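Local coordinates for iron-binding protein (Staphylococcus epidermidis, PDB 4M7O) that probably binds iron, presumably in chelated form, as the solute-binding component of an uptake system, at residues A[216-222]-A[248-254]; A[28-32]-A[84-89]. The contacts are given in a common frame with arbitrary orientation. Residue numbers count along the deposited sequence, not the author numbering.

Contact 1 of 2, residues A[216-222]-A[248-254]; sequences ILISTEG and RIETVDG
Strands 216-219 and 249-251 run parallel in register, L217 beside I249, I218 beside E250 and S219 beside T251, with axes 4.6 Å apart and crossing at -22°. Helices 225-234 and 242-245 join them, a beta-alpha-beta-type connection. In the standard parallel ladder, alternate residues of 216-222 use both backbone polar groups: L217 N donates to R248 O (2.9 Å), L217 O accepts from E250 N (2.9 Å), S219 N donates to E250 O (3.0 Å) and S219 O accepts from V252 N (2.8 Å). Past the strands, T220 O receives G254 N (2.9 Å) at the start of helix 254-257, and V252 O takes a weak bond from G222 N (3.1 Å). Glycine suits both places: G222 has positive phi (77°), and a side chain on G254 would collide with T220 O. The N-cap residue D253 reaches E256 N weakly through OD1.

L217, I249, S219 and T251 share one face, I218 and E250 the other. There V252 CG1 lies 4.2 Å from I218 CG2 and 3.7 Å from T220 CG2. R248, m at chi1 to chi3, lays its guanidinium over I216 CG1 while its nitrogens bond D274 O, I275 O and Q161. T251 OG1 is satisfied by K223 O and E221 OE1 by S169 OG; T220 OG1 bonds E166 O weakly, and the E250 carboxylate makes long, weak ion pairs with K225 and K277.

Bonded along its other edge to parallel strand 162-168, strand 216-219 is interior; Y228 of helix 225-234 covers L217 and I249, helix 264-275 covers I218, which suits these apolar residues.

Contact 2 of 2, residues A[28-32]-A[84-89]; sequences LIPSN and LAHESQ
The backbone of 28-32 leaves a strand and bends into helix 30-38, I29 being the N-cap residue in extended conformation (-147/142), while 84-86 ends a strand that passes into the 3-10 turn 87-89. This is the C-terminal edge of a parallel, Rossmann-like sheet, where adjacent strands 25-27 and 82-86 give way to their following segments. The last ladder bond is L28 N to L84 O (3.1 Å), with L28 and A85 closest in register (CA to CA 5.0 Å).

Beyond it, amide side chains take over from the backbone. N32 (chi1 m), in the first turn of the helix, sends ND2 to A85 O (3.0 Å) and, weakly, to L84 O (2.9 Å), so L84 O accepts twice. Q89, with both a donor and an acceptor, spans the gap between the two segments: OE1 accepts H86 N (2.9 Å), and Q89 NE2 donates to L28 O (2.8 Å). A85 is small enough to pack against L28, CB to CB 4.4 Å, and both touch L97 of helix 94-102. I29, chi1 and chi2 both t, extends CD1 to 3.7 Å from H86 CB. The imidazole is held by the turn that follows it: H86 ND1 and S88 OG lie 2.8 Å apart, hydrogen-bonded.

Overall arrangement
Both contacts are largely buried and join neighbouring parallel strands where they run out into turns or helices, yet they belong to different sheets. Contact 2 lies in the parallel sheet of the N-terminal half, contact 1 in the mixed sheet of the C-terminal half; their centres are 25 Å apart and their nearest atoms about 11 Å, in keeping with the two-lobed build of periplasmic binding proteins. The chain leaving contact 1 through helix 254-257 reaches R259 and P260, which touch P30 and S31 of contact 2, an indirect link. Contact 1 is the larger, 581 against 385 Å², and rests on a regular backbone ladder; contact 2 relies on asparagine and glutamine side chains once its ladder ends.

Contact 1 of 2, residues A[216-222]-A[248-254]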
ATOM      1  N   ILE A 216      14.282   8.565  14.140  1.00 35.31           N
ATOM      2  CA  ILE A 216      12.860   8.796  13.931  1.00 35.54           C
ATOM      3  C   ILE A 216      12.127   7.467  14.113  1.00 38.68           C
ATOM      4  O   ILE A 216      12.595   6.440  13.617  1.00 40.68           O
ATOM      5  CB  ILE A 216      12.595   9.293  12.490  1.00 40.68           C
ATOM      6  CG1 ILE A 216      13.503  10.485  12.149  1.00 46.16           C
ATOM      7  CG2 ILE A 216      11.125   9.636  12.290  1.00 34.37           C
ATOM      8  CD1 ILE A 216      13.335  11.017  10.751  1.00 42.89           C
ATOM      9  N   LEU A 217      11.004   7.476  14.835  1.00 34.42           N
ATOM     10  CA  LEU A 217      10.133   6.293  14.929  1.00 36.43           C
ATOM     11  C   LEU A 217       8.857   6.584  14.155  1.00 36.07           C
ATOM     12  O   LEU A 217       8.243   7.650  14.314  1.00 37.86           O
ATOM     13  CB  LEU A 217       9.764   5.981  16.382  1.00 37.25           C
ATOM     14  CG  LEU A 217      10.886   6.015  17.427  1.00 37.24           C
ATOM     15  CD1 LEU A 217      10.353   5.678  18.834  1.00 37.35           C
ATOM     16  CD2 LEU A 217      11.972   5.021  17.051  1.00 34.65           C
ATOM     17  N   ILE A 218       8.458   5.659  13.293  1.00 31.63           N
ATOM     18  CA  ILE A 218       7.189   5.820  12.590  1.00 34.44           C
ATOM     19  C   ILE A 218       6.379   4.550  12.720  1.00 30.86           C
ATOM     20  O   ILE A 218       6.796   3.499  12.229  1.00 30.01           O
ATOM     21  CB  ILE A 218       7.394   6.104  11.092  1.00 34.32           C
ATOM     22  CG1 ILE A 218       8.297   7.324  10.905  1.00 33.91           C
ATOM     23  CG2 ILE A 218       6.036   6.277  10.373  1.00 31.36           C
ATOM     24  CD1 ILE A 218       8.428   7.774   9.486  1.00 34.92           C
ATOM     25  N   SER A 219       5.232   4.640  13.388  1.00 32.08           N
ATOM     26  CA  SER A 219       4.303   3.515  13.452  1.00 31.55           C
ATOM     27  C   SER A 219       3.360   3.527  12.255  1.00 32.39           C
ATOM     28  O   SER A 219       2.816   4.571  11.888  1.00 31.38           O
ATOM     29  CB  SER A 219       3.467   3.578  14.720  1.00 32.20           C
ATOM     30  OG  SER A 219       2.324   2.756  14.556  1.00 32.31           O
ATOM     31  N   THR A 220       3.152   2.368  11.643  1.00 32.93           N
ATOM     32  CA  THR A 220       2.316   2.316  10.449  1.00 32.66           C
ATOM     33  C   THR A 220       0.969   1.675  10.714  1.00 33.84           C
ATOM     34  O   THR A 220       0.314   1.200   9.791  1.00 34.76           O
ATOM     35  CB  THR A 220       3.017   1.566   9.312  1.00 32.67           C
ATOM     36  OG1 THR A 220       3.237   0.200   9.704  1.00 30.30           O
ATOM     37  CG2 THR A 220       4.345   2.223   9.018  1.00 30.18           C
ATOM     38  N   GLU A 221       0.556   1.660  11.975  1.00 36.68           N
ATOM     39  CA  GLU A 221      -0.652   0.934  12.347  1.00 38.65           C
ATOM     40  C   GLU A 221      -1.894   1.803  12.318  1.00 39.08           C
ATOM     41  O   GLU A 221      -2.986   1.322  12.591  1.00 41.44           O
ATOM     42  CB  GLU A 221      -0.497   0.307  13.725  1.00 47.83           C
ATOM     43  CG  GLU A 221       0.482  -0.831  13.761  1.00 48.73           C
ATOM     44  CD  GLU A 221       0.437  -1.569  15.071  1.00 48.39           C
ATOM     45  OE1 GLU A 221       1.160  -1.157  15.997  1.00 43.38           O
ATOM     46  OE2 GLU A 221      -0.328  -2.553  15.180  1.00 42.42           O
ATOM     47  N   GLY A 222      -1.726   3.081  11.994  1.00 37.07           N
ATOM     48  CA  GLY A 222      -2.864   3.981  11.866  1.00 42.22           C
ATOM     49  C   GLY A 222      -3.428   4.428  13.201  1.00 43.14           C
ATOM     50  O   GLY A 222      -4.611   4.753  13.300  1.00 39.92           O
ATOM     51  N   ARG A 248      10.787  12.815  17.657  1.00 41.87           N
ATOM     52  CA  ARG A 248      10.524  12.484  16.267  1.00 42.91           C
ATOM     53  C   ARG A 248       9.765  11.169  16.277  1.00 43.59           C
ATOM     54  O   ARG A 248      10.272  10.136  15.830  1.00 44.59           O
ATOM     55  CB  ARG A 248      11.825  12.359  15.470  1.00 45.20           C
ATOM     56  CG  ARG A 248      12.751  13.576  15.556  1.00 45.15           C
ATOM     57  CD  ARG A 248      12.174  14.809  14.882  1.00 50.30           C
ATOM     58  NE  ARG A 248      11.729  14.529  13.518  1.00 55.31           N
ATOM     59  CZ  ARG A 248      12.535  14.431  12.461  1.00 57.99           C
ATOM     60  NH1 ARG A 248      12.030  14.169  11.260  1.00 55.34           N
ATOM     61  NH2 ARG A 248      13.845  14.585  12.599  1.00 61.27           N
ATOM     62  N   ILE A 249       8.557  11.227  16.830  1.00 41.67           N
ATOM     63  CA  ILE A 249       7.671  10.074  16.956  1.00 41.06           C
ATOM     64  C   ILE A 249       6.430  10.358  16.126  1.00 38.01           C
ATOM     65  O   ILE A 249       5.677  11.282  16.443  1.00 42.20           O
ATOM     66  CB  ILE A 249       7.261   9.885  18.428  1.00 40.82           C
ATOM     67  CG1 ILE A 249       8.489   9.638  19.297  1.00 40.37           C
ATOM     68  CG2 ILE A 249       6.286   8.740  18.603  1.00 41.33           C
ATOM     69  CD1 ILE A 249       8.157   9.597  20.768  1.00 39.61           C
ATOM     70  N   GLU A 250       6.216   9.597  15.053  1.00 33.83           N
ATOM     71  CA  GLU A 250       5.109   9.886  14.134  1.00 34.47           C
ATOM     72  C   GLU A 250       4.288   8.634  13.852  1.00 36.09           C
ATOM     73  O   GLU A 250       4.741   7.517  14.095  1.00 35.01           O
ATOM     74  CB  GLU A 250       5.632  10.454  12.808  1.00 39.12           C
ATOM     75  CG  GLU A 250       6.684  11.552  12.943  1.00 47.28           C
ATOM     76  CD  GLU A 250       6.098  12.902  13.328  1.00 57.84           C
ATOM     77  OE1 GLU A 250       4.870  13.091  13.197  1.00 56.97           O
ATOM     78  OE2 GLU A 250       6.874  13.783  13.763  1.00 70.51           O
ATOM     79  N   THR A 251       3.076   8.826  13.341  1.00 33.30           N
ATOM     80  CA  THR A 251       2.242   7.697  12.955  1.00 39.38           C
ATOM     81  C   THR A 251       1.730   7.894  11.559  1.00 39.01           C
ATOM     82  O   THR A 251       1.495   9.019  11.119  1.00 40.36           O
ATOM     83  CB  THR A 251       1.024   7.540  13.847  1.00 42.50           C
ATOM     84  OG1 THR A 251       0.167   8.672  13.673  1.00 50.43           O
ATOM     85  CG2 THR A 251       1.450   7.446  15.287  1.00 48.78           C
ATOM     86  N   VAL A 252       1.527   6.786  10.869  1.00 33.42           N
ATOM     87  CA  VAL A 252       0.972   6.844   9.529  1.00 38.33           C
ATOM     88  C   VAL A 252       0.020   5.654   9.389  1.00 37.30           C
ATOM     89  O   VAL A 252       0.130   4.689  10.159  1.00 30.27           O
ATOM     90  CB  VAL A 252       2.141   6.848   8.523  1.00 46.91           C
ATOM     91  CG1 VAL A 252       2.598   5.423   8.171  1.00 37.09           C
ATOM     92  CG2 VAL A 252       1.801   7.666   7.325  1.00 54.33           C
ATOM     93  N   ASP A 253      -0.951   5.734   8.481  1.00 33.54           N
ATOM     94  CA  ASP A 253      -1.796   4.576   8.176  1.00 31.62           C
ATOM     95  C   ASP A 253      -1.119   3.816   7.042  1.00 31.67           C
ATOM     96  O   ASP A 253      -1.232   4.203   5.868  1.00 32.60           O
ATOM     97  CB  ASP A 253      -3.207   5.005   7.752  1.00 37.63           C
ATOM     98  CG  ASP A 253      -4.167   3.818   7.594  1.00 48.14           C
ATOM     99  OD1 ASP A 253      -3.760   2.736   7.102  1.00 40.80           O
ATOM    100  OD2 ASP A 253      -5.351   3.966   7.964  1.00 61.77           O
ATOM    101  N   GLY A 254      -0.429   2.735   7.399  1.00 33.26           N
ATOM    102  CA  GLY A 254       0.465   2.046   6.487  1.00 31.59           C
ATOM    103  C   GLY A 254      -0.231   1.543   5.248  1.00 31.57           C
ATOM    104  O   GLY A 254       0.320   1.621   4.141  1.00 31.89           O
TER

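Contact 2 of 2, residues A[28-32]-A[84-89]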
ATOM      1  N   LEU A  28     -11.888  -6.108  -6.833  1.00 27.95           N
ATOM      2  CA  LEU A  28     -11.985  -6.572  -5.447  1.00 25.51           C
ATOM      3  C   LEU A  28     -11.018  -5.942  -4.447  1.00 25.51           C
ATOM      4  O   LEU A  28     -10.988  -6.343  -3.271  1.00 24.77           O
ATOM      5  CB  LEU A  28     -11.869  -8.100  -5.382  1.00 26.65           C
ATOM      6  CG  LEU A  28     -13.062  -8.833  -6.008  1.00 31.52           C
ATOM      7  CD1 LEU A  28     -13.011 -10.345  -5.712  1.00 31.56           C
ATOM      8  CD2 LEU A  28     -14.360  -8.225  -5.517  1.00 25.42           C
ATOM      9  N   ILE A  29     -10.231  -4.966  -4.890  1.00 24.50           N
ATOM     10  CA  ILE A  29      -9.343  -4.264  -3.967  1.00 26.38           C
ATOM     11  C   ILE A  29      -9.223  -2.815  -4.438  1.00 27.97           C
ATOM     12  O   ILE A  29      -9.232  -2.558  -5.642  1.00 28.51           O
ATOM     13  CB  ILE A  29      -7.963  -5.001  -3.833  1.00 28.06           C
ATOM     14  CG1 ILE A  29      -7.251  -4.636  -2.510  1.00 28.22           C
ATOM     15  CG2 ILE A  29      -7.074  -4.726  -5.047  1.00 26.89           C
ATOM     16  CD1 ILE A  29      -6.266  -5.687  -2.014  1.00 40.32           C
ATOM     17  N   PRO A  30      -9.173  -1.853  -3.499  1.00 28.95           N
ATOM     18  CA  PRO A  30      -9.251  -0.463  -3.970  1.00 28.97           C
ATOM     19  C   PRO A  30      -8.150  -0.057  -4.953  1.00 30.56           C
ATOM     20  O   PRO A  30      -8.482   0.649  -5.892  1.00 29.63           O
ATOM     21  CB  PRO A  30      -9.177   0.352  -2.673  1.00 33.02           C
ATOM     22  CG  PRO A  30      -9.760  -0.588  -1.623  1.00 30.83           C
ATOM     23  CD  PRO A  30      -9.214  -1.939  -2.023  1.00 26.48           C
ATOM     24  N   SER A  31      -6.902  -0.504  -4.788  1.00 30.05           N
ATOM     25  CA  SER A  31      -5.863  -0.126  -5.754  1.00 32.56           C
ATOM     26  C   SER A  31      -6.239  -0.520  -7.194  1.00 31.39           C
ATOM     27  O   SER A  31      -6.071   0.277  -8.126  1.00 33.18           O
ATOM     28  CB  SER A  31      -4.491  -0.686  -5.369  1.00 27.45           C
ATOM     29  OG  SER A  31      -4.560  -2.074  -5.106  1.00 29.08           O
ATOM     30  N   ASN A  32      -6.753  -1.735  -7.367  1.00 24.35           N
ATOM     31  CA  ASN A  32      -7.279  -2.183  -8.659  1.00 28.76           C
ATOM     32  C   ASN A  32      -8.330  -1.224  -9.204  1.00 30.36           C
ATOM     33  O   ASN A  32      -8.280  -0.824 -10.374  1.00 29.58           O
ATOM     34  CB  ASN A  32      -7.883  -3.587  -8.541  1.00 32.73           C
ATOM     35  CG  ASN A  32      -6.826  -4.677  -8.514  1.00 32.57           C
ATOM     36  OD1 ASN A  32      -5.625  -4.396  -8.606  1.00 30.87           O
ATOM     37  ND2 ASN A  32      -7.267  -5.933  -8.392  1.00 29.91           N
ATOM     38  N   LEU A  84     -11.063  -8.751 -11.161  1.00 31.54           N
ATOM     39  CA  LEU A  84      -9.703  -8.298 -10.996  1.00 29.64           C
ATOM     40  C   LEU A  84      -9.400  -8.237  -9.504  1.00 26.54           C
ATOM     41  O   LEU A  84      -9.789  -7.280  -8.809  1.00 30.03           O
ATOM     42  CB  LEU A  84      -9.541  -6.929 -11.660  1.00 27.11           C
ATOM     43  CG  LEU A  84      -8.107  -6.413 -11.753  1.00 32.01           C
ATOM     44  CD1 LEU A  84      -7.252  -7.398 -12.515  1.00 27.60           C
ATOM     45  CD2 LEU A  84      -8.077  -5.031 -12.410  1.00 30.70           C
ATOM     46  N   ALA A  85      -8.700  -9.257  -9.014  1.00 23.94           N
ATOM     47  CA  ALA A  85      -8.393  -9.362  -7.591  1.00 26.62           C
ATOM     48  C   ALA A  85      -6.909  -9.107  -7.348  1.00 29.10           C
ATOM     49  O   ALA A  85      -6.188  -8.684  -8.249  1.00 32.26           O
ATOM     50  CB  ALA A  85      -8.797 -10.732  -7.045  1.00 25.33           C
ATOM     51  N   HIS A  86      -6.455  -9.395  -6.134  1.00 32.55           N
ATOM     52  CA  HIS A  86      -5.094  -9.069  -5.722  1.00 30.12           C
ATOM     53  C   HIS A  86      -4.413 -10.307  -5.168  1.00 32.48           C
ATOM     54  O   HIS A  86      -5.080 -11.158  -4.568  1.00 38.79           O
ATOM     55  CB  HIS A  86      -5.169  -8.004  -4.641  1.00 31.54           C
ATOM     56  CG  HIS A  86      -3.914  -7.212  -4.472  1.00 37.54           C
ATOM     57  ND1 HIS A  86      -3.082  -7.362  -3.384  1.00 41.73           N
ATOM     58  CD2 HIS A  86      -3.359  -6.237  -5.237  1.00 37.45           C
ATOM     59  CE1 HIS A  86      -2.066  -6.524  -3.489  1.00 40.88           C
ATOM     60  NE2 HIS A  86      -2.214  -5.829  -4.606  1.00 38.06           N
ATOM     61  N   GLU A  87      -3.096 -10.415  -5.357  1.00 34.37           N
ATOM     62  CA  GLU A  87      -2.335 -11.548  -4.829  1.00 32.05           C
ATOM     63  C   GLU A  87      -2.580 -11.732  -3.335  1.00 34.08           C
ATOM     64  O   GLU A  87      -2.657 -12.853  -2.859  1.00 36.24           O
ATOM     65  CB  GLU A  87      -0.833 -11.384  -5.110  1.00 35.78           C
ATOM     66  CG  GLU A  87       0.004 -12.608  -4.768  1.00 42.37           C
ATOM     67  CD  GLU A  87       1.501 -12.364  -4.900  1.00 48.02           C
ATOM     68  OE1 GLU A  87       1.905 -11.268  -5.357  1.00 45.74           O
ATOM     69  OE2 GLU A  87       2.279 -13.275  -4.541  1.00 49.10           O
ATOM     70  N   SER A  88      -2.745 -10.636  -2.599  1.00 33.83           N
ATOM     71  CA  SER A  88      -2.950 -10.731  -1.147  1.00 36.46           C
ATOM     72  C   SER A  88      -4.241 -11.461  -0.756  1.00 34.52           C
ATOM     73  O   SER A  88      -4.424 -11.812   0.413  1.00 34.14           O
ATOM     74  CB  SER A  88      -2.923  -9.341  -0.496  1.00 32.77           C
ATOM     75  OG  SER A  88      -3.949  -8.510  -1.021  1.00 36.54           O
ATOM     76  N   GLN A  89      -5.110 -11.706  -1.737  1.00 37.48           N
ATOM     77  CA  GLN A  89      -6.432 -12.289  -1.509  1.00 34.23           C
ATOM     78  C   GLN A  89      -6.552 -13.736  -1.952  1.00 39.31           C
ATOM     79  O   GLN A  89      -7.621 -14.333  -1.798  1.00 42.47           O
ATOM     80  CB  GLN A  89      -7.509 -11.476  -2.259  1.00 34.18           C
ATOM     81  CG  GLN A  89      -7.652 -10.043  -1.774  1.00 35.92           C
ATOM     82  CD  GLN A  89      -8.495  -9.190  -2.695  1.00 35.14           C
ATOM     83  OE1 GLN A  89      -8.399  -9.287  -3.926  1.00 35.18           O
ATOM     84  NE2 GLN A  89      -9.329  -8.339  -2.104  1.00 29.65           N
TER